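Local coordinates for protein luciferase-like monooxygenase (Streptomyces bottropensis, PDB 7BIP) that probably acts as a monooxygenase of the bacterial luciferase family in the biosynthesis of the aromatic polyketide rishirilide, at residues 232-237 and 321-326; 3-8 and 38-43. All coordinates share one frame; numbering follows the deposited sequence.

Contact 1: 232-237 and 321-326. With EDO (1,2-ethanediol), chain I.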
# COMPACT_ATOMS: atom_id res chain seq x y z
N TYR A 232 -8.24 -5.11 22.43
CA TYR A 232 -8.08 -6.10 23.49
C TYR A 232 -7.61 -7.41 22.88
O TYR A 232 -8.19 -7.86 21.89
CB TYR A 232 -9.39 -6.38 24.22
CG TYR A 232 -9.91 -5.29 25.13
CD1 TYR A 232 -9.56 -5.25 26.48
CD2 TYR A 232 -10.80 -4.33 24.66
CE1 TYR A 232 -10.06 -4.27 27.32
CE2 TYR A 232 -11.30 -3.35 25.48
CZ TYR A 232 -10.93 -3.33 26.81
OH TYR A 232 -11.43 -2.35 27.62
N ASN A 233 -6.60 -8.04 23.48
CA ASN A 233 -6.28 -9.41 23.10
C ASN A 233 -7.48 -10.31 23.35
O ASN A 233 -8.16 -10.20 24.37
CB ASN A 233 -5.05 -9.90 23.87
CG ASN A 233 -3.79 -9.18 23.46
OD1 ASN A 233 -3.66 -8.75 22.31
ND2 ASN A 233 -2.86 -9.03 24.40
N CYS A 234 -7.77 -11.19 22.39
CA CYS A 234 -9.01 -11.95 22.47
C CYS A 234 -8.77 -13.38 22.06
O CYS A 234 -8.21 -13.64 20.98
CB CYS A 234 -10.10 -11.30 21.59
SG CYS A 234 -11.64 -12.19 21.63
N TYR A 235 -9.18 -14.32 22.91
CA TYR A 235 -9.09 -15.74 22.59
C TYR A 235 -10.28 -16.43 23.23
O TYR A 235 -10.47 -16.33 24.45
CB TYR A 235 -7.76 -16.34 23.10
CG TYR A 235 -7.50 -17.74 22.60
CD1 TYR A 235 -6.58 -17.97 21.59
CD2 TYR A 235 -8.17 -18.83 23.14
CE1 TYR A 235 -6.34 -19.25 21.12
CE2 TYR A 235 -7.95 -20.10 22.68
CZ TYR A 235 -7.03 -20.31 21.67
OH TYR A 235 -6.79 -21.58 21.20
N LEU A 236 -11.07 -17.15 22.43
CA LEU A 236 -12.25 -17.85 22.93
C LEU A 236 -12.13 -19.34 22.65
O LEU A 236 -11.64 -19.74 21.59
CB LEU A 236 -13.53 -17.31 22.27
CG LEU A 236 -14.22 -16.09 22.89
CD1 LEU A 236 -13.32 -14.87 22.87
CD2 LEU A 236 -15.54 -15.77 22.16
N ALA A 237 -12.58 -20.15 23.60
CA ALA A 237 -12.77 -21.58 23.38
C ALA A 237 -13.93 -22.03 24.25
O ALA A 237 -14.27 -21.38 25.24
CB ALA A 237 -11.50 -22.37 23.71
N ILE A 321 -14.58 -1.87 19.94
CA ILE A 321 -13.50 -2.75 20.40
C ILE A 321 -12.92 -3.47 19.19
O ILE A 321 -13.67 -3.97 18.34
CB ILE A 321 -14.00 -3.77 21.43
CG1 ILE A 321 -14.18 -3.12 22.80
CG2 ILE A 321 -13.03 -4.97 21.51
CD1 ILE A 321 -14.78 -4.03 23.88
N SER A 322 -11.59 -3.51 19.11
CA SER A 322 -10.89 -4.37 18.15
C SER A 322 -10.37 -5.59 18.90
O SER A 322 -9.60 -5.44 19.86
CB SER A 322 -9.73 -3.64 17.46
OG SER A 322 -10.17 -2.46 16.83
N LEU A 323 -10.78 -6.77 18.45
CA LEU A 323 -10.37 -8.03 19.09
C LEU A 323 -9.08 -8.51 18.43
O LEU A 323 -9.08 -8.88 17.25
CB LEU A 323 -11.49 -9.06 18.95
CG LEU A 323 -12.87 -8.59 19.42
CD1 LEU A 323 -13.94 -9.49 18.81
CD2 LEU A 323 -12.95 -8.59 20.95
N GLN A 324 -7.99 -8.50 19.18
CA GLN A 324 -6.70 -8.91 18.65
C GLN A 324 -6.60 -10.44 18.70
O GLN A 324 -6.45 -11.01 19.79
CB GLN A 324 -5.58 -8.24 19.44
CG GLN A 324 -4.21 -8.80 19.12
CD GLN A 324 -3.93 -8.73 17.65
OE1 GLN A 324 -4.20 -7.71 17.01
NE2 GLN A 324 -3.41 -9.81 17.09
N VAL A 325 -6.68 -11.11 17.55
CA VAL A 325 -6.95 -12.55 17.51
C VAL A 325 -5.77 -13.39 17.03
O VAL A 325 -5.89 -14.62 16.98
CB VAL A 325 -8.19 -12.87 16.65
CG1 VAL A 325 -9.47 -12.31 17.29
CG2 VAL A 325 -8.03 -12.34 15.23
N ILE A 326 -4.62 -12.78 16.71
CA ILE A 326 -3.47 -13.56 16.27
C ILE A 326 -2.29 -13.30 17.21
O ILE A 326 -2.22 -12.26 17.87
CB ILE A 326 -3.08 -13.24 14.81
CG1 ILE A 326 -2.68 -11.77 14.67
CG2 ILE A 326 -4.24 -13.58 13.88
CD1 ILE A 326 -2.11 -11.41 13.33
C1 EDO I . 0.05 -6.14 21.81
O1 EDO I . -0.06 -7.26 20.93
C2 EDO I . -1.10 -5.17 21.54
O2 EDO I . -2.26 -5.60 22.27
O HOH W 1 -7.73 -15.77 19.06

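Contact 2: 3-8 and 38-43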
# COMPACT_ATOMS: atom_id res chain seq x y z
N PHE A 3 -17.72 -4.30 17.36
CA PHE A 3 -16.61 -5.26 17.50
C PHE A 3 -16.02 -5.56 16.14
O PHE A 3 -16.72 -6.05 15.25
CB PHE A 3 -17.07 -6.57 18.16
CG PHE A 3 -17.73 -6.39 19.49
CD1 PHE A 3 -16.98 -6.33 20.66
CD2 PHE A 3 -19.11 -6.26 19.57
CE1 PHE A 3 -17.61 -6.15 21.90
CE2 PHE A 3 -19.74 -6.07 20.80
CZ PHE A 3 -18.98 -6.02 21.96
N GLY A 4 -14.73 -5.27 15.99
CA GLY A 4 -13.98 -5.71 14.83
C GLY A 4 -12.80 -6.55 15.25
O GLY A 4 -12.68 -6.92 16.43
N ILE A 5 -11.92 -6.88 14.31
CA ILE A 5 -10.74 -7.67 14.66
C ILE A 5 -9.50 -6.85 14.36
O ILE A 5 -9.48 -6.03 13.44
CB ILE A 5 -10.67 -9.02 13.93
CG1 ILE A 5 -10.60 -8.80 12.41
CG2 ILE A 5 -11.87 -9.92 14.33
CD1 ILE A 5 -10.09 -10.02 11.63
N ASN A 6 -8.47 -7.08 15.17
CA ASN A 6 -7.17 -6.47 15.00
C ASN A 6 -6.19 -7.57 14.64
O ASN A 6 -6.24 -8.67 15.21
CB ASN A 6 -6.73 -5.75 16.28
CG ASN A 6 -5.61 -4.75 16.05
OD1 ASN A 6 -4.97 -4.74 15.01
ND2 ASN A 6 -5.37 -3.91 17.05
N LEU A 7 -5.33 -7.30 13.66
CA LEU A 7 -4.38 -8.28 13.15
C LEU A 7 -2.97 -7.74 13.38
O LEU A 7 -2.27 -7.30 12.47
CB LEU A 7 -4.65 -8.59 11.66
CG LEU A 7 -5.98 -9.31 11.42
CD1 LEU A 7 -6.33 -9.39 9.93
CD2 LEU A 7 -5.99 -10.71 12.08
N PHE A 8 -2.57 -7.75 14.65
CA PHE A 8 -1.27 -7.24 15.07
C PHE A 8 -0.30 -8.42 15.05
O PHE A 8 -0.44 -9.33 15.87
CB PHE A 8 -1.39 -6.67 16.48
CG PHE A 8 -0.19 -5.88 16.96
CD1 PHE A 8 -0.36 -4.62 17.51
CD2 PHE A 8 1.09 -6.42 16.93
CE1 PHE A 8 0.72 -3.89 17.98
CE2 PHE A 8 2.17 -5.69 17.40
CZ PHE A 8 1.98 -4.43 17.93
N HIS A 38 -17.43 -5.64 12.58
CA HIS A 38 -17.53 -4.23 12.19
C HIS A 38 -16.35 -3.78 11.33
O HIS A 38 -16.53 -3.00 10.39
CB HIS A 38 -17.65 -3.37 13.45
CG HIS A 38 -17.59 -1.90 13.19
ND1 HIS A 38 -16.47 -1.13 13.46
CD2 HIS A 38 -18.52 -1.04 12.69
CE1 HIS A 38 -16.71 0.13 13.14
NE2 HIS A 38 -17.95 0.21 12.67
N HIS A 39 -15.14 -4.26 11.63
CA HIS A 39 -13.95 -3.74 10.96
C HIS A 39 -12.82 -4.76 11.02
O HIS A 39 -12.88 -5.75 11.75
CB HIS A 39 -13.50 -2.41 11.58
CG HIS A 39 -13.01 -2.55 12.99
ND1 HIS A 39 -13.78 -2.21 14.07
CD2 HIS A 39 -11.82 -2.98 13.48
CE1 HIS A 39 -13.09 -2.43 15.18
NE2 HIS A 39 -11.90 -2.90 14.85
N VAL A 40 -11.78 -4.49 10.22
CA VAL A 40 -10.48 -5.15 10.27
C VAL A 40 -9.43 -4.06 10.49
O VAL A 40 -9.39 -3.08 9.74
CB VAL A 40 -10.18 -5.94 8.98
CG1 VAL A 40 -8.77 -6.51 9.02
CG2 VAL A 40 -11.21 -7.07 8.78
N LYS A 41 -8.60 -4.23 11.51
CA LYS A 41 -7.59 -3.25 11.88
C LYS A 41 -6.21 -3.90 11.77
O LYS A 41 -6.07 -5.10 11.96
CB LYS A 41 -7.83 -2.75 13.32
CG LYS A 41 -6.78 -1.79 13.89
CD LYS A 41 -7.21 -1.30 15.28
CE LYS A 41 -8.36 -0.31 15.20
NZ LYS A 41 -8.93 -0.09 16.58
N THR A 42 -5.19 -3.11 11.43
CA THR A 42 -3.82 -3.57 11.62
C THR A 42 -2.94 -2.38 11.93
O THR A 42 -3.40 -1.24 12.00
CB THR A 42 -3.32 -4.37 10.40
OG1 THR A 42 -2.14 -5.10 10.78
CG2 THR A 42 -2.99 -3.45 9.23
N VAL A 43 -1.64 -2.65 12.10
CA VAL A 43 -0.72 -1.74 12.78
C VAL A 43 0.43 -1.36 11.85
O VAL A 43 0.58 -1.88 10.75
CB VAL A 43 -0.18 -2.37 14.07
CG1 VAL A 43 -1.33 -2.95 14.88
CG2 VAL A 43 0.84 -3.45 13.73

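Contact 1: 232-237 and 321-326
Three backbone hydrogen bonds pair strand 232-236 with strand 321-324 in parallel register, although the two short strand axes diverge by 57°. Tyr232 N donates to Ser322 O at 2.9 Å, nearly along the C=O axis. Gln324 N returns the bond to Tyr232 O at 2.8 Å and almost straight, and Cys234 N then donates to Gln324 O at 2.9 Å; in both of these the donor stands above the carbonyl plane. Past the last bond the strands part, and a water donates to both Cys234 O and Val325 O, bridging the gap.

Apolar contacts run along the face that carries Tyr232 and Leu323. The CD2-CE2 side of the Tyr232 ring crosses Ile321 obliquely, with CE2 3.9 Å from Ile321 CD1. Cys234 sets its CB 3.7 Å from Leu323 CB, and its SG, anti to the backbone N, lies along Leu323 CD2; Phe342 of helix 332-345 packs on Leu323.

On the other face Asn233 and Gln324 lie side by side, pointing the same way with amide planes 89° apart, and Asn233 OD1 meets Gln324 CG at 3.2 Å. A bend at chi2 (55°) turns the Gln324 amide so that NE2 donates to a lone pair of Ile326 O at 2.8 Å, while OE1 accepts from Phe8 N. A 1,2-ethanediol molecule, probably from the crystallisation liquor, reaches Asn233 OD1 through a weak bond.

Such parallel pairing, with a marked twist and helices packed outside, is characteristic of the TIM barrel wall of luciferase-like monooxygenases.

Contact 2: 3-8 and 38-43
A right-handed beta-alpha-beta unit of the TIM barrel brings strand 2-6 beside strand 39-42, the crossover being made by helix 18-35. Four backbone hydrogen bonds join the parallel strands: His38 N to Phe3 O, Ile5 N to His39 O, Lys41 N to Ile5 O and Leu7 N to Lys41 O. Thr42 prolongs the ladder with its side chain, its OG1, anti to the backbone N, donating to Leu7 O at 2.8 Å.

Gly4, with no side chain, presents its CA to the face of the His39 imidazole, 3.4 Å from the ring centroid in a CH-pi contact, with His39 CG set between the backbone N and the carbonyl carbon (chi1 66°). In the ring plane, His39 ND1 is hydrogen-bonded to His38 ND1 at 3.0 Å, and either could be the donor; His38 NE2 bonds to Glu226 OE2. His39 NE2 and Lys41 NZ both bond to Ser322 OG, and Lys41 NZ also to His229 ND1. At the other end Val43 CG2 stands over the centre of the Phe8 ring, 4.1 Å from its centroid, while Val43 CG1 presses on Phe8 CD1 at 3.3 Å. On the face of Ile5 and Val40, Val40 CG2 meets Ile5 CG1, and its CG1 meets Leu7 CD1 at 3.9 Å.

Strand 320-324 pairs with Gly4 and Asn6, and strand 72-78 adjoins strand 39-42. Phe60 of helix 57-67 packs on Leu7 and Thr42.

Overall arrangement
Contact 2 closes before contact 1 opens along the chain, yet their centres lie only about 9 Å apart in one parallel sheet. Strand 2-6 pairs with both 39-42 and 320-324, and the latter pairs in turn with 228-236, so the two contacts form a run of four neighbouring strands. This seats the last strand of the sequence beside the first and closes the barrel. The contacts also meet through side chains: Ser322 of contact 1 joins the polar side chains of contact 2 in a buried polar cluster inside the barrel. Lys41 belongs to a calcium site seen for this protein, though no calcium is bound to it in this chain.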